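Local coordinates for protein Esterase/lipase (Lactobacillus rhamnosus, PDB 4N5I) that probably hydrolyses carboxylic esters and lipids as an alpha/beta-hydrolase, here carrying a covalently bound phosphinate analogue of a lipid in its active site, at residues 75-80 / 204-209; 144-149 / 184-189; 5-10 / 200-205. The protein carries 1 engineered substitution. All coordinates share one frame; numbering follows the deposited sequence.

Contact 1: 75-80 / 204-209. With 2HD ((2R)-2,3-dibutoxypropyl (R)-octylphosphinate), chain B.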
loop_
_atom_site.group_PDB
_atom_site.type_symbol
_atom_site.label_atom_id
_atom_site.label_comp_id
_atom_site.label_asym_id
_atom_site.label_seq_id
_atom_site.Cartn_x
_atom_site.Cartn_y
_atom_site.Cartn_z
ATOM N N GLY A 75 -0.155 3.463 -8.510
ATOM C CA GLY A 75 0.292 4.191 -9.691
ATOM C C GLY A 75 1.312 3.444 -10.537
ATOM O O GLY A 75 2.100 4.043 -11.233
ATOM N N GLY A 76 1.290 2.132 -10.525
ATOM C CA GLY A 76 2.185 1.377 -11.419
ATOM C C GLY A 76 3.661 1.596 -11.233
ATOM O O GLY A 76 4.433 1.388 -12.172
ATOM N N TRP A 77 4.070 2.008 -10.018
ATOM C CA TRP A 77 5.498 2.257 -9.701
ATOM C C TRP A 77 6.124 3.404 -10.439
ATOM O O TRP A 77 7.249 3.833 -10.076
ATOM C CB TRP A 77 6.376 1.000 -9.930
ATOM C CG TRP A 77 5.861 -0.286 -9.270
ATOM C CD1 TRP A 77 6.072 -0.666 -7.977
ATOM C CD2 TRP A 77 5.117 -1.360 -9.888
ATOM N NE1 TRP A 77 5.427 -1.869 -7.726
ATOM C CE2 TRP A 77 4.869 -2.327 -8.892
ATOM C CE3 TRP A 77 4.588 -1.581 -11.193
ATOM C CZ2 TRP A 77 4.163 -3.534 -9.158
ATOM C CZ3 TRP A 77 3.870 -2.738 -11.441
ATOM C CH2 TRP A 77 3.658 -3.712 -10.440
ATOM N N PHE A 78 5.389 3.954 -11.422
ATOM C CA PHE A 78 5.886 5.084 -12.243
ATOM C C PHE A 78 5.239 6.420 -11.856
ATOM O O PHE A 78 5.627 7.516 -12.314
ATOM C CB PHE A 78 5.584 4.819 -13.735
ATOM C CG PHE A 78 6.576 3.949 -14.434
ATOM C CD1 PHE A 78 6.428 2.575 -14.476
ATOM C CD2 PHE A 78 7.617 4.512 -15.130
ATOM C CE1 PHE A 78 7.333 1.787 -15.176
ATOM C CE2 PHE A 78 8.574 3.720 -15.798
ATOM C CZ PHE A 78 8.406 2.360 -15.833
ATOM N N TYR A 79 4.204 6.357 -11.026
ATOM C CA TYR A 79 3.356 7.556 -10.837
ATOM C C TYR A 79 2.882 7.712 -9.375
ATOM O O TYR A 79 2.662 6.715 -8.644
ATOM C CB TYR A 79 2.125 7.502 -11.798
ATOM C CG TYR A 79 0.948 8.413 -11.460
ATOM C CD1 TYR A 79 -0.170 7.918 -10.786
ATOM C CD2 TYR A 79 0.941 9.748 -11.833
ATOM C CE1 TYR A 79 -1.252 8.729 -10.461
ATOM C CE2 TYR A 79 -0.099 10.597 -11.501
ATOM C CZ TYR A 79 -1.210 10.097 -10.811
ATOM O OH TYR A 79 -2.265 10.960 -10.485
ATOM N N GLY A 80 2.680 8.960 -8.971
ATOM C CA GLY A 80 2.013 9.281 -7.699
ATOM C C GLY A 80 2.983 9.954 -6.780
ATOM O O GLY A 80 4.173 10.104 -7.117
ATOM N N ALA A 204 6.768 -6.252 -20.058
ATOM C CA ALA A 204 8.166 -6.651 -19.899
ATOM C C ALA A 204 9.017 -5.435 -19.518
ATOM O O ALA A 204 9.899 -5.550 -18.688
ATOM C CB ALA A 204 8.710 -7.359 -21.159
ATOM N N PHE A 205 8.709 -4.279 -20.096
ATOM C CA PHE A 205 9.380 -3.036 -19.781
ATOM C C PHE A 205 9.210 -2.590 -18.297
ATOM O O PHE A 205 10.171 -2.168 -17.685
ATOM C CB PHE A 205 8.925 -1.935 -20.735
ATOM C CG PHE A 205 9.505 -0.561 -20.435
ATOM C CD1 PHE A 205 10.748 -0.181 -20.924
ATOM C CD2 PHE A 205 8.765 0.372 -19.669
ATOM C CE1 PHE A 205 11.264 1.081 -20.683
ATOM C CE2 PHE A 205 9.275 1.627 -19.427
ATOM C CZ PHE A 205 10.524 1.987 -19.931
ATOM N N TYR A 206 7.994 -2.641 -17.769
ATOM C CA TYR A 206 7.766 -2.473 -16.353
ATOM C C TYR A 206 8.714 -3.379 -15.546
ATOM O O TYR A 206 9.359 -2.929 -14.616
ATOM C CB TYR A 206 6.313 -2.807 -15.998
ATOM C CG TYR A 206 5.346 -1.620 -16.164
ATOM C CD1 TYR A 206 4.969 -1.182 -17.422
ATOM C CD2 TYR A 206 4.821 -0.940 -15.056
ATOM C CE1 TYR A 206 4.079 -0.102 -17.598
ATOM C CE2 TYR A 206 3.922 0.139 -15.226
ATOM C CZ TYR A 206 3.544 0.551 -16.512
ATOM O OH TYR A 206 2.662 1.635 -16.749
ATOM N N LEU A 207 8.779 -4.656 -15.910
ATOM C CA LEU A 207 9.540 -5.645 -15.119
ATOM C C LEU A 207 11.027 -5.361 -15.135
ATOM O O LEU A 207 11.723 -5.524 -14.099
ATOM C CB LEU A 207 9.252 -7.057 -15.617
ATOM C CG LEU A 207 7.834 -7.563 -15.411
ATOM C CD1 LEU A 207 7.740 -8.961 -16.055
ATOM C CD2 LEU A 207 7.531 -7.632 -13.915
ATOM N N ASP A 208 11.517 -4.899 -16.276
ATOM C CA ASP A 208 12.930 -4.544 -16.382
ATOM C C ASP A 208 13.247 -3.316 -15.569
ATOM O O ASP A 208 14.332 -3.220 -15.014
ATOM C CB ASP A 208 13.339 -4.261 -17.826
ATOM C CG ASP A 208 13.488 -5.543 -18.661
ATOM O OD1 ASP A 208 13.444 -6.681 -18.107
ATOM O OD2 ASP A 208 13.637 -5.404 -19.909
ATOM N N LYS A 209 12.299 -2.377 -15.471
ATOM C CA LYS A 209 12.519 -1.181 -14.673
ATOM C C LYS A 209 12.459 -1.469 -13.183
ATOM O O LYS A 209 13.198 -0.843 -12.402
ATOM C CB LYS A 209 11.586 -0.020 -15.101
ATOM C CG LYS A 209 11.847 0.466 -16.540
ATOM C CD LYS A 209 13.174 1.236 -16.588
ATOM C CE LYS A 209 13.930 1.256 -17.903
ATOM N NZ LYS A 209 14.925 0.141 -17.846
HETATM O O20 2HD B . -0.790 0.819 -9.400
HETATM P P9 2HD B . -1.836 -0.062 -10.130
HETATM C C8 2HD B . -1.136 -1.440 -11.059
HETATM C C7 2HD B . -0.632 -0.991 -12.400
HETATM C C6 2HD B . 0.389 -2.038 -12.917
HETATM C C5 2HD B . 0.563 -1.741 -14.386
HETATM C C4 2HD B . 1.108 -2.939 -15.120
HETATM C C3 2HD B . 1.345 -2.436 -16.527
HETATM C C2 2HD B . 1.318 -3.539 -17.587
HETATM C C1 2HD B . 1.507 -2.925 -18.964
HETATM O O10 2HD B . -2.705 0.958 -10.935
HETATM C C11 2HD B . -4.037 0.517 -11.097
HETATM C C12 2HD B . -4.712 0.971 -12.388
HETATM O O21 2HD B . -4.063 0.373 -13.528
HETATM C C22 2HD B . -3.136 1.152 -14.300
HETATM C C23 2HD B . -3.493 1.129 -15.783
HETATM C C24 2HD B . -2.412 1.863 -16.585
HETATM C C25 2HD B . -1.390 0.940 -17.213
HETATM C C13 2HD B . -4.795 2.501 -12.350
HETATM O O14 2HD B . -5.667 2.822 -11.274
HETATM C C15 2HD B . -5.961 4.214 -11.185
HETATM C C16 2HD B . -4.779 5.001 -10.611
HETATM C C17 2HD B . -4.125 4.291 -9.426
HETATM C C18 2HD B . -3.035 5.176 -8.873
#

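Contact 2: 144-149 / 184-189. With 2HD ((2R)-2,3-dibutoxypropyl (R)-octylphosphinate), chain B.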
loop_
_atom_site.group_PDB
_atom_site.type_symbol
_atom_site.label_atom_id
_atom_site.label_comp_id
_atom_site.label_asym_id
_atom_site.label_seq_id
_atom_site.Cartn_x
_atom_site.Cartn_y
_atom_site.Cartn_z
ATOM N N GLY A 144 -1.847 -0.915 1.102
ATOM C CA GLY A 144 -1.364 -0.426 -0.147
ATOM C C GLY A 144 -2.330 -0.765 -1.242
ATOM O O GLY A 144 -3.017 -1.793 -1.156
ATOM N N ASP A 145 -2.457 0.104 -2.233
ATOM C CA ASP A 145 -3.400 -0.144 -3.363
ATOM C C ASP A 145 -2.666 -0.340 -4.712
ATOM O O ASP A 145 -1.734 0.387 -5.041
ATOM C CB ASP A 145 -4.495 0.934 -3.553
ATOM C CG ASP A 145 -3.932 2.326 -3.846
ATOM O OD1 ASP A 145 -3.267 2.936 -2.962
ATOM O OD2 ASP A 145 -4.155 2.790 -4.996
ATOM N N SER A 146 -3.040 -1.401 -5.445
ATOM C CA SER A 146 -2.387 -1.746 -6.740
ATOM C C SER A 146 -0.797 -2.030 -6.721
ATOM O O SER A 146 -0.351 -2.994 -6.088
ATOM C CB SER A 146 -2.828 -0.694 -7.752
ATOM O OG SER A 146 -2.634 -1.223 -9.073
ATOM N N ALA A 147 0.033 -1.202 -7.361
ATOM C CA ALA A 147 1.476 -1.271 -7.143
ATOM C C ALA A 147 1.874 -1.039 -5.656
ATOM O O ALA A 147 2.801 -1.641 -5.132
ATOM C CB ALA A 147 2.150 -0.247 -8.066
ATOM N N GLY A 148 1.142 -0.162 -4.977
ATOM C CA GLY A 148 1.241 -0.008 -3.575
ATOM C C GLY A 148 0.877 -1.230 -2.785
ATOM O O GLY A 148 1.493 -1.484 -1.715
ATOM N N GLY A 149 -0.073 -2.038 -3.290
ATOM C CA GLY A 149 -0.326 -3.358 -2.700
ATOM C C GLY A 149 0.808 -4.392 -2.877
ATOM O O GLY A 149 1.153 -5.136 -1.913
ATOM N N CYS A 184 -6.783 -4.265 -4.434
ATOM C CA CYS A 184 -6.522 -4.649 -5.817
ATOM C C CYS A 184 -5.005 -4.764 -6.139
ATOM O O CYS A 184 -4.486 -4.145 -7.089
ATOM C CB CYS A 184 -7.174 -3.672 -6.797
ATOM S SG CYS A 184 -8.922 -3.408 -6.566
ATOM N N PRO A 185 -4.308 -5.547 -5.348
ATOM C CA PRO A 185 -2.887 -5.611 -5.523
ATOM C C PRO A 185 -2.480 -6.248 -6.846
ATOM O O PRO A 185 -3.203 -7.085 -7.362
ATOM C CB PRO A 185 -2.461 -6.569 -4.396
ATOM C CG PRO A 185 -3.599 -7.498 -4.260
ATOM C CD PRO A 185 -4.770 -6.550 -4.342
ATOM N N VAL A 186 -1.291 -5.861 -7.302
ATOM C CA VAL A 186 -0.563 -6.522 -8.401
ATOM C C VAL A 186 0.693 -7.126 -7.807
ATOM O O VAL A 186 1.778 -6.680 -8.089
ATOM C CB VAL A 186 -0.260 -5.547 -9.550
ATOM C CG1 VAL A 186 0.430 -6.244 -10.716
ATOM C CG2 VAL A 186 -1.568 -5.044 -10.108
ATOM N N ALA A 187 0.500 -8.142 -6.960
ATOM C CA ALA A 187 1.559 -8.712 -6.110
ATOM C C ALA A 187 2.413 -9.742 -6.873
ATOM O O ALA A 187 3.516 -10.116 -6.403
ATOM C CB ALA A 187 0.961 -9.336 -4.818
ATOM N N GLU A 188 1.974 -10.106 -8.087
ATOM C CA GLU A 188 2.719 -11.081 -8.938
ATOM C C GLU A 188 2.959 -10.491 -10.320
ATOM O O GLU A 188 2.449 -11.006 -11.327
ATOM C CB GLU A 188 1.918 -12.411 -9.041
ATOM C CG GLU A 188 1.607 -13.092 -7.735
ATOM C CD GLU A 188 2.807 -13.717 -7.026
ATOM O OE1 GLU A 188 3.495 -14.484 -7.685
ATOM O OE2 GLU A 188 3.076 -13.507 -5.808
ATOM N N PRO A 189 3.733 -9.423 -10.391
ATOM C CA PRO A 189 3.943 -8.727 -11.672
ATOM C C PRO A 189 4.569 -9.582 -12.803
ATOM O O PRO A 189 4.349 -9.260 -13.966
ATOM C CB PRO A 189 4.905 -7.601 -11.306
ATOM C CG PRO A 189 5.434 -7.906 -9.941
ATOM C CD PRO A 189 4.433 -8.757 -9.284
HETATM O O20 2HD B . -0.790 0.819 -9.400
HETATM P P9 2HD B . -1.836 -0.062 -10.130
HETATM C C8 2HD B . -1.136 -1.440 -11.059
HETATM C C7 2HD B . -0.632 -0.991 -12.400
HETATM C C6 2HD B . 0.389 -2.038 -12.917
HETATM C C5 2HD B . 0.563 -1.741 -14.386
HETATM C C4 2HD B . 1.108 -2.939 -15.120
HETATM C C3 2HD B . 1.345 -2.436 -16.527
HETATM C C2 2HD B . 1.318 -3.539 -17.587
HETATM C C1 2HD B . 1.507 -2.925 -18.964
HETATM O O10 2HD B . -2.705 0.958 -10.935
HETATM C C11 2HD B . -4.037 0.517 -11.097
HETATM C C12 2HD B . -4.712 0.971 -12.388
HETATM O O21 2HD B . -4.063 0.373 -13.528
HETATM C C22 2HD B . -3.136 1.152 -14.300
HETATM C C23 2HD B . -3.493 1.129 -15.783
HETATM C C24 2HD B . -2.412 1.863 -16.585
HETATM C C25 2HD B . -1.390 0.940 -17.213
HETATM C C13 2HD B . -4.795 2.501 -12.350
HETATM O O14 2HD B . -5.667 2.822 -11.274
HETATM C C15 2HD B . -5.961 4.214 -11.185
HETATM C C16 2HD B . -4.779 5.001 -10.611
HETATM C C17 2HD B . -4.125 4.291 -9.426
HETATM C C18 2HD B . -3.035 5.176 -8.873
#

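Contact 3: 5-10 / 200-205. With 2HD ((2R)-2,3-dibutoxypropyl (R)-octylphosphinate), chain B; ACT (acetate ion), chain C.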
loop_
_atom_site.group_PDB
_atom_site.type_symbol
_atom_site.label_atom_id
_atom_site.label_comp_id
_atom_site.label_asym_id
_atom_site.label_seq_id
_atom_site.Cartn_x
_atom_site.Cartn_y
_atom_site.Cartn_z
ATOM N N GLU A 5 13.642 6.779 -25.462
ATOM C CA GLU A 5 12.753 5.583 -25.580
ATOM C C GLU A 5 11.256 5.919 -25.723
ATOM O O GLU A 5 10.639 6.680 -24.960
ATOM C CB GLU A 5 12.985 4.590 -24.454
ATOM C CG GLU A 5 12.312 3.268 -24.677
ATOM C CD GLU A 5 12.922 2.511 -25.878
ATOM O OE1 GLU A 5 14.091 2.182 -25.749
ATOM O OE2 GLU A 5 12.260 2.234 -26.925
ATOM N N ALA A 6 10.698 5.301 -26.744
ATOM C CA ALA A 6 9.346 5.515 -27.133
ATOM C C ALA A 6 8.447 4.756 -26.177
ATOM O O ALA A 6 7.329 5.178 -25.892
ATOM C CB ALA A 6 9.140 5.025 -28.573
ATOM N N MET A 7 8.927 3.616 -25.712
ATOM C CA MET A 7 8.197 2.865 -24.718
ATOM C C MET A 7 8.020 3.686 -23.421
ATOM O O MET A 7 6.899 3.734 -22.875
ATOM C CB MET A 7 8.892 1.546 -24.429
ATOM C CG MET A 7 8.162 0.666 -23.463
ATOM S SD MET A 7 6.495 0.224 -23.909
ATOM C CE MET A 7 6.692 -1.020 -25.180
ATOM N N LEU A 8 9.097 4.333 -22.969
ATOM C CA LEU A 8 9.030 5.165 -21.757
ATOM C C LEU A 8 8.065 6.329 -21.955
ATOM O O LEU A 8 7.289 6.659 -21.067
ATOM C CB LEU A 8 10.411 5.741 -21.404
ATOM C CG LEU A 8 10.501 6.637 -20.168
ATOM C CD1 LEU A 8 9.970 5.945 -18.929
ATOM C CD2 LEU A 8 11.955 7.090 -19.998
ATOM N N ALA A 9 8.155 6.963 -23.119
ATOM C CA ALA A 9 7.228 8.013 -23.531
ATOM C C ALA A 9 5.767 7.545 -23.506
ATOM O O ALA A 9 4.888 8.286 -23.072
ATOM C CB ALA A 9 7.590 8.519 -24.914
ATOM N N LYS A 10 5.526 6.321 -23.950
ATOM C CA LYS A 10 4.179 5.734 -23.934
ATOM C C LYS A 10 3.620 5.445 -22.517
ATOM O O LYS A 10 2.449 5.730 -22.215
ATOM C CB LYS A 10 4.145 4.444 -24.757
ATOM C CG LYS A 10 3.638 4.676 -26.169
ATOM C CD LYS A 10 3.779 3.436 -27.051
ATOM C CE LYS A 10 2.693 2.467 -26.689
ATOM N NZ LYS A 10 1.451 2.730 -27.511
ATOM N N SER A 200 2.409 -7.020 -24.137
ATOM C CA SER A 200 3.420 -7.826 -23.428
ATOM C C SER A 200 4.737 -7.084 -23.378
ATOM O O SER A 200 5.416 -7.140 -22.374
ATOM C CB SER A 200 3.635 -9.185 -24.065
ATOM O OG SER A 200 2.394 -9.811 -24.250
ATOM N N ASP A 201 5.097 -6.395 -24.459
ATOM C CA ASP A 201 6.344 -5.666 -24.483
ATOM C C ASP A 201 6.352 -4.553 -23.418
ATOM O O ASP A 201 7.343 -4.347 -22.741
ATOM C CB ASP A 201 6.577 -5.047 -25.838
ATOM C CG ASP A 201 7.010 -6.058 -26.866
ATOM O OD1 ASP A 201 7.124 -7.276 -26.561
ATOM O OD2 ASP A 201 7.229 -5.601 -27.985
ATOM N N MET A 202 5.232 -3.854 -23.292
ATOM C CA MET A 202 5.124 -2.853 -22.252
ATOM C C MET A 202 5.212 -3.497 -20.867
ATOM O O MET A 202 5.879 -2.968 -20.003
ATOM C CB MET A 202 3.890 -2.014 -22.410
ATOM C CG MET A 202 3.730 -0.995 -21.301
ATOM S SD MET A 202 2.250 -0.019 -21.550
ATOM C CE MET A 202 2.731 1.112 -22.838
ATOM N N ALA A 203 4.580 -4.639 -20.675
ATOM C CA ALA A 203 4.619 -5.276 -19.399
ATOM C C ALA A 203 6.052 -5.746 -19.058
ATOM O O ALA A 203 6.497 -5.647 -17.912
ATOM C CB ALA A 203 3.637 -6.430 -19.369
ATOM N N ALA A 204 6.768 -6.252 -20.058
ATOM C CA ALA A 204 8.166 -6.651 -19.899
ATOM C C ALA A 204 9.017 -5.435 -19.518
ATOM O O ALA A 204 9.899 -5.550 -18.688
ATOM C CB ALA A 204 8.710 -7.359 -21.159
ATOM N N PHE A 205 8.709 -4.279 -20.096
ATOM C CA PHE A 205 9.380 -3.036 -19.781
ATOM C C PHE A 205 9.210 -2.590 -18.297
ATOM O O PHE A 205 10.171 -2.168 -17.685
ATOM C CB PHE A 205 8.925 -1.935 -20.735
ATOM C CG PHE A 205 9.505 -0.561 -20.435
ATOM C CD1 PHE A 205 10.748 -0.181 -20.924
ATOM C CD2 PHE A 205 8.765 0.372 -19.669
ATOM C CE1 PHE A 205 11.264 1.081 -20.683
ATOM C CE2 PHE A 205 9.275 1.627 -19.427
ATOM C CZ PHE A 205 10.524 1.987 -19.931
HETATM O O20 2HD B . -0.790 0.819 -9.400
HETATM P P9 2HD B . -1.836 -0.062 -10.130
HETATM C C8 2HD B . -1.136 -1.440 -11.059
HETATM C C7 2HD B . -0.632 -0.991 -12.400
HETATM C C6 2HD B . 0.389 -2.038 -12.917
HETATM C C5 2HD B . 0.563 -1.741 -14.386
HETATM C C4 2HD B . 1.108 -2.939 -15.120
HETATM C C3 2HD B . 1.345 -2.436 -16.527
HETATM C C2 2HD B . 1.318 -3.539 -17.587
HETATM C C1 2HD B . 1.507 -2.925 -18.964
HETATM O O10 2HD B . -2.705 0.958 -10.935
HETATM C C11 2HD B . -4.037 0.517 -11.097
HETATM C C12 2HD B . -4.712 0.971 -12.388
HETATM O O21 2HD B . -4.063 0.373 -13.528
HETATM C C22 2HD B . -3.136 1.152 -14.300
HETATM C C23 2HD B . -3.493 1.129 -15.783
HETATM C C24 2HD B . -2.412 1.863 -16.585
HETATM C C25 2HD B . -1.390 0.940 -17.213
HETATM C C13 2HD B . -4.795 2.501 -12.350
HETATM O O14 2HD B . -5.667 2.822 -11.274
HETATM C C15 2HD B . -5.961 4.214 -11.185
HETATM C C16 2HD B . -4.779 5.001 -10.611
HETATM C C17 2HD B . -4.125 4.291 -9.426
HETATM C C18 2HD B . -3.035 5.176 -8.873
HETATM C C ACT C . 13.943 3.622 -29.136
HETATM O O ACT C . 13.146 4.616 -28.978
HETATM O OXT ACT C . 13.563 2.400 -29.141
HETATM C CH3 ACT C . 15.404 3.892 -29.297
#

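Contact 1: 75-80 / 204-209
The oxyanion-hole loop of an alpha/beta-hydrolase, 75-80, meets helix 200-211 where Phe78 packs on a face and Trp77 on the edge of Tyr206. Phe78 turns its edge to one face of Tyr206 in a T-shaped stack, centroids 4.9 Å apart and planes at 68°. Its CE1 stands above that face towards the rim, while C3 of the octyl tail lies over the centre of the opposite face, 3.6 Å from the plane. Trp77 CE3 comes in at the ring's edge, 3.9 Å from Tyr206 CD2, and Gly76 O also sits at that edge. A broad aromatic residue suits this place because it fills the space between loop and lipid; its hydroxyl is hydrogen-bonded to Trp15 NE1, which helps fix the ring. The torsion of Phe78 (CG beside the backbone N, chi1 -83°) directs its ring to the helix, where CZ also reaches Phe205 CE2 at 3.8 Å and the aliphatic part of Lys209. Positive phi favours glycine at Gly76, while a CB on Gly75 would run into Tyr79 O and the preceding carbonyl oxygen. Gly75 N and Gly76 N donate to the phosphinyl oxygen O20 at 2.9 and 2.7 Å. Joined by Ala147 N, and set beside the aromatic-lined channel that holds the octyl tail, probably the acyl site, they form the three-donor oxyanion hole typical of lipases and esterases with a glycine-rich loop.

Contact 2: 144-149 / 184-189
The backbone of Ser146, with phi 59° and psi -114°, makes the strained turn that directs its carbonyl to Val186 N and its side chain to the ligand. OG is swung trans to the amide nitrogen (chi1 -160°), where it is joined covalently to P9 of the phosphinate at 1.8 Å. Val186 N donates to Ser146 O over a long 3.3 Å; the bond is nearly straight at the hydrogen, but the donor stands above the carbonyl plane. Beside it, Ser146 CA directs its hydrogen to Cys184 O at 3.2 Å, a CA-H...O contact that adds a weak tie between the turn and 184-189. With Gly144 and Gly148 flanking Ser146, this sequence and geometry fit the nucleophile elbow of alpha/beta-hydrolases, between strand 140-145 and helix 147-160. Glycine suits both flanks: a CB on Gly144 would run into Gly148 O, and one on Gly148 would press on Asp145 O. Gly149 is tight as well, since a CB there would collide with Pro185 CB. Ala147 N, at the start of the helix, gives O20 a hydrogen bond of 3.0 Å. The branched Val186 packs its CG2 against C8, the first carbon of the octyl tail, at 3.8 Å, an apolar wall next to the phosphorus.

Contact 3: 5-10 / 200-205
Met7 of helix 6-28 reaches across to Met202 and Phe205 of helix 200-211, and the contact is almost wholly apolar. The ring interaction comes first. Met7 CG lies over one face of Phe205, 3.8 Å from the ring centroid, a CH-pi contact displaced towards the CG end of the ring. Farther along the same chain SD stands oblique to the ring, 5.2 Å from its centroid, a Met-aromatic contact. Lys209 CG packs on the opposite face, so the ring is held between two aliphatic chains.

Van der Waals packing makes up most of the rest. Met7 leaves its backbone with CG trans to N (chi1 -177°) and then bends twice, which carries SD to 3.7 Å from Met202 CB and CE to 3.7 Å from Met202 N. An unbranched, flexible thioether can follow both the ring and the helix backbone. With an alanine in place of Met7, the face of Phe205 would probably lose its CH-pi partner and a gap would be likely to open beside Met202. Leu8 adds its CB against Phe205 CZ at 4.0 Å, and the methylene CE of Lys10 touches Met202 CE. On its other flank Met202 CG meets the last carbon of the octyl tail, C1, at 3.8 Å, which makes this residue part of the channel wall.

Polar contact is peripheral: an acetate, probably from the crystallisation liquor, takes a weak hydrogen bond from Ala6 N at the start of the first helix.

The two helices cross nearly at right angles (-91°), their short axes 10.7 Å apart at closest. Val11, one turn on in helix 6-28, continues the packing against Met202 and Phe205, and Leu8 leans on Phe78 and Pro108, joining the N-terminal helix to the loops that hold those two residues.

Overall arrangement
The three contacts follow the phosphinate outward from the core. Contact 2, its centre about 7 Å from the centre of the chain, holds the bonded serine; contact 1 supplies the other two oxyanion amides and the middle of the channel for the octyl tail, probably the acyl site; and contact 3, its centre about 24 Å out, borders the end of that tail. Centres of contacts 1 and 2 are about 12 Å apart, and Trp77 CE2 packs on Ala147 CB at 3.5 Å. Contacts 1 and 3, with centres about 9 Å apart, touch and share Phe205 and helix 200-211. Contacts 2 and 3 do not touch, with nearest atoms about 6 Å apart, yet the same ligand spans both.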